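Local structure of invasion protein INVA (Salmonella enterica, 2X49) at residues 245-248 against 249-252; 208-211 against 212-215. The protein serves the type III secretion export apparatus in the Salmonella inner membrane during invasion of the intestinal epithelium, this chain being the C-terminal domain of the protein. All coordinates share one frame; numbering follows the deposited sequence.

Interaction 1: residues 245-248 against 249-252; sequences VEDV and IRKG
Along helix 243-252, E246 and R250 form an i to i+4 salt bridge, one helical turn apart, and D247 adds a second, looser acid beside the same arginine. R250 NH2 lies 3.1 Å from E246 OE1, and the hydrogen bond within this bridge is weak, bent to 134°. The glutamate chain runs extended beyond CG, while the arginine folds at chi3 (-35°), which turns its guanidinium back along the helix. NH2 consequently also lies alongside the aliphatic root of its partner, 3.4 Å from E246 CB. The carboxylate and guanidinium planes are 40° apart, so the groups do not pair flat. From the exposed side, D247 OD2 approaches R250 NE at 3.6 Å, a long salt bridge. Beneath the charges, the helical bonds R250 N to E246 O (2.9 Å) and K251 N to D247 O (3.0 Å) hold the spacing. The other face of the helix is apolar: I249 packs against L272 of helix 266-280 and against F301, I302 and M305 of helix 299-306, and V245 also meets L272. These branched side chains suit a buried helical face. The long, flexible R250 can instead span several acids, since its NH1 reaches D297, while E246 is buried and its oxygens accept from T294 and S295. The nearby arginine and the hydroxyl groups probably favour an ionised E246 despite its burial, and these polar bonds tie the helix to the 294-297 segment alongside the apolar contacts.

Interaction 2: residues 208-211 against 212-215; sequences EKDV and INLV
With chi1 at 175°, D210 sets CG opposite its own backbone N, and this torsion places OD2 just beyond the first turn of helix 211-221, facing the amides of I212 and N213. D210 is the N-cap. N213 N donates to OD2 over 3.0 Å in an almost straight bond (173°), met nearly along the C-O axis, whereas the bond from I212 N, at 3.1 Å, is weak and strongly bent. The main chain of the same residue joins in, since D210 O accepts from L214 N at 2.9 Å and begins the regular helical ladder that V215 N and V211 O continue. E208 bends at chi2 (49°), which brings its carboxylate over N213: CD rests 3.6 Å from N213 CB, with the acid plane nearly perpendicular to the amide. That bend also lets E208 OE2 accept from D210 N through its anti lone pair, at 3.0 Å, so one acid fixes the backbone that presents the other. A water sits 2.8 Å from D210 OD2 and near N213 OD1, while OD1 of the aspartate is hydrogen-bonded to S259 OG. L214 is buried and its side chain packs against V180 of helix 174-185 and L201 and W204 of helix 194-204. Aspartate is apt at the N-cap because its short side chain reaches first-turn amides that lack helical acceptors. Its negative charge, together with that of E208, should also interact favourably with the positive end of the helix dipole.

Both contacts are local and partly buried, yet they do different work within their helices. Interaction 1 lies within helix 243-252 and pairs charged side chains with one another; interaction 2 stands at the beginning of helix 211-221, where acids meet backbone N-H groups. Their centres are 21 Å apart and their nearest atoms about 12 Å apart, so they do not touch. Helix 299-306 is a neighbour of both: its apolar residues meet I249 in interaction 1, while R300 meets I212 and N213 in interaction 2. The first combines a salt-bridge network, running from buried E246 to exposed D247, with an apolar face, the second a polar cap with the apolar packing of L214.

Interaction 1: residues 245-248 against 249-252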
loop_
_atom_site.group_PDB
_atom_site.type_symbol
_atom_site.label_atom_id
_atom_site.label_comp_id
_atom_site.label_asym_id
_atom_site.label_seq_id
_atom_site.Cartn_x
_atom_site.Cartn_y
_atom_site.Cartn_z
ATOM N N VAL A 245 -17.001 16.856 0.566
ATOM C CA VAL A 245 -15.566 16.911 0.796
ATOM C C VAL A 245 -14.865 17.022 -0.554
ATOM O O VAL A 245 -13.876 17.748 -0.730
ATOM C CB VAL A 245 -15.060 15.683 1.593
ATOM C CG1 VAL A 245 -13.547 15.597 1.551
ATOM C CG2 VAL A 245 -15.559 15.793 3.038
ATOM N N GLU A 246 -15.402 16.319 -1.526
ATOM C CA GLU A 246 -14.775 16.347 -2.848
ATOM C C GLU A 246 -14.726 17.763 -3.364
ATOM O O GLU A 246 -13.752 18.206 -4.006
ATOM C CB GLU A 246 -15.463 15.446 -3.849
ATOM C CG GLU A 246 -15.121 13.998 -3.619
ATOM C CD GLU A 246 -15.434 13.118 -4.822
ATOM O OE1 GLU A 246 -15.783 13.668 -5.896
ATOM O OE2 GLU A 246 -15.329 11.877 -4.678
ATOM N N ASP A 247 -15.778 18.493 -3.037
ATOM C CA ASP A 247 -15.915 19.841 -3.571
ATOM C C ASP A 247 -14.947 20.802 -2.940
ATOM O O ASP A 247 -14.496 21.718 -3.574
ATOM C CB ASP A 247 -17.341 20.374 -3.499
ATOM C CG ASP A 247 -18.091 20.156 -4.792
ATOM O OD1 ASP A 247 -19.305 19.858 -4.722
ATOM O OD2 ASP A 247 -17.495 20.336 -5.896
ATOM N N VAL A 248 -14.619 20.559 -1.688
ATOM C CA VAL A 248 -13.687 21.451 -0.972
ATOM C C VAL A 248 -12.357 21.378 -1.675
ATOM O O VAL A 248 -11.629 22.360 -1.855
ATOM C CB VAL A 248 -13.504 21.072 0.503
ATOM C CG1 VAL A 248 -12.272 21.767 1.104
ATOM C CG2 VAL A 248 -14.757 21.413 1.269
ATOM N N ILE A 249 -12.053 20.150 -2.076
ATOM C CA ILE A 249 -10.749 19.843 -2.672
ATOM C C ILE A 249 -10.723 20.441 -4.063
ATOM O O ILE A 249 -9.783 21.078 -4.519
ATOM C CB ILE A 249 -10.486 18.330 -2.748
ATOM C CG1 ILE A 249 -10.289 17.793 -1.341
ATOM C CG2 ILE A 249 -9.266 18.067 -3.647
ATOM C CD1 ILE A 249 -9.014 18.257 -0.697
ATOM N N ARG A 250 -11.842 20.271 -4.715
ATOM C CA ARG A 250 -11.958 20.675 -6.117
ATOM C C ARG A 250 -11.753 22.190 -6.202
ATOM O O ARG A 250 -11.075 22.683 -7.101
ATOM C CB ARG A 250 -13.282 20.213 -6.748
ATOM C CG ARG A 250 -13.144 19.924 -8.215
ATOM C CD ARG A 250 -14.420 19.337 -8.796
ATOM N NE ARG A 250 -15.051 18.493 -7.799
ATOM C CZ ARG A 250 -15.431 17.236 -7.964
ATOM N NH1 ARG A 250 -15.297 16.628 -9.129
ATOM N NH2 ARG A 250 -15.978 16.610 -6.953
ATOM N N LYS A 251 -12.295 22.923 -5.233
ATOM C CA LYS A 251 -12.206 24.421 -5.304
ATOM C C LYS A 251 -10.781 24.904 -5.119
ATOM O O LYS A 251 -10.424 26.035 -5.470
ATOM C CB LYS A 251 -13.082 25.196 -4.289
ATOM C CG LYS A 251 -13.133 26.787 -4.560
ATOM C CD LYS A 251 -11.863 27.659 -4.062
ATOM C CE LYS A 251 -11.915 29.226 -4.253
ATOM N NZ LYS A 251 -11.031 29.949 -5.369
ATOM N N GLY A 252 -10.009 24.063 -4.476
ATOM C CA GLY A 252 -8.627 24.395 -4.079
ATOM C C GLY A 252 -7.632 24.105 -5.183
ATOM O O GLY A 252 -6.429 24.430 -5.127
#

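Interaction 2: residues 208-211 against 212-215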
loop_
_atom_site.group_PDB
_atom_site.type_symbol
_atom_site.label_atom_id
_atom_site.label_comp_id
_atom_site.label_asym_id
_atom_site.label_seq_id
_atom_site.Cartn_x
_atom_site.Cartn_y
_atom_site.Cartn_z
ATOM N N GLU A 208 2.245 14.079 -22.442
ATOM C CA GLU A 208 2.227 14.572 -21.053
ATOM C C GLU A 208 3.612 14.510 -20.443
ATOM O O GLU A 208 4.145 13.421 -20.208
ATOM C CB GLU A 208 1.252 13.726 -20.210
ATOM C CG GLU A 208 1.045 14.301 -18.782
ATOM C CD GLU A 208 0.730 15.776 -18.760
ATOM O OE1 GLU A 208 -0.429 16.187 -19.074
ATOM O OE2 GLU A 208 1.618 16.568 -18.395
ATOM N N LYS A 209 4.140 15.705 -20.174
ATOM C CA LYS A 209 5.551 15.923 -19.729
ATOM C C LYS A 209 5.662 16.211 -18.238
ATOM O O LYS A 209 6.753 16.261 -17.674
ATOM C CB LYS A 209 6.226 17.045 -20.536
ATOM C CG LYS A 209 6.341 16.790 -22.062
ATOM C CD LYS A 209 6.928 15.460 -22.368
ATOM C CE LYS A 209 7.169 15.284 -23.871
ATOM N NZ LYS A 209 7.409 13.908 -24.272
ATOM N N ASP A 210 4.517 16.389 -17.609
ATOM C CA ASP A 210 4.445 16.609 -16.136
ATOM C C ASP A 210 4.296 15.249 -15.467
ATOM O O ASP A 210 3.392 14.474 -15.754
ATOM C CB ASP A 210 3.280 17.516 -15.768
ATOM C CG ASP A 210 3.099 17.682 -14.267
ATOM O OD1 ASP A 210 3.533 18.737 -13.729
ATOM O OD2 ASP A 210 2.503 16.795 -13.629
ATOM N N VAL A 211 5.215 14.936 -14.577
ATOM C CA VAL A 211 5.277 13.558 -14.075
ATOM C C VAL A 211 4.054 13.123 -13.268
ATOM O O VAL A 211 3.653 11.969 -13.322
ATOM C CB VAL A 211 6.571 13.271 -13.256
ATOM C CG1 VAL A 211 6.546 13.956 -11.919
ATOM C CG2 VAL A 211 6.713 11.796 -13.072
ATOM N N ILE A 212 3.478 14.054 -12.540
ATOM C CA ILE A 212 2.331 13.718 -11.640
ATOM C C ILE A 212 1.150 13.346 -12.511
ATOM O O ILE A 212 0.487 12.308 -12.351
ATOM C CB ILE A 212 1.950 14.836 -10.739
ATOM C CG1 ILE A 212 3.086 15.102 -9.767
ATOM C CG2 ILE A 212 0.705 14.507 -9.915
ATOM C CD1 ILE A 212 3.644 13.895 -9.225
ATOM N N ASN A 213 0.936 14.230 -13.449
ATOM C CA ASN A 213 -0.153 14.059 -14.403
ATOM C C ASN A 213 0.033 12.743 -15.153
ATOM O O ASN A 213 -0.868 11.988 -15.331
ATOM C CB ASN A 213 -0.257 15.249 -15.375
ATOM C CG ASN A 213 -0.761 16.506 -14.701
ATOM O OD1 ASN A 213 -1.179 16.481 -13.549
ATOM N ND2 ASN A 213 -0.723 17.626 -15.429
ATOM N N LEU A 214 1.252 12.496 -15.626
ATOM C CA LEU A 214 1.558 11.270 -16.380
ATOM C C LEU A 214 1.214 10.013 -15.572
ATOM O O LEU A 214 0.647 9.030 -16.095
ATOM C CB LEU A 214 3.050 11.246 -16.838
ATOM C CG LEU A 214 3.517 10.027 -17.629
ATOM C CD1 LEU A 214 2.697 9.908 -18.919
ATOM C CD2 LEU A 214 5.045 10.022 -17.880
ATOM N N VAL A 215 1.625 10.018 -14.316
ATOM C CA VAL A 215 1.347 8.890 -13.428
ATOM C C VAL A 215 -0.146 8.596 -13.344
ATOM O O VAL A 215 -0.560 7.453 -13.400
ATOM C CB VAL A 215 1.938 9.054 -11.982
ATOM C CG1 VAL A 215 1.344 7.989 -11.075
ATOM C CG2 VAL A 215 3.425 8.891 -12.053
HETATM O O HOH W 1 0.859 17.934 -11.654
#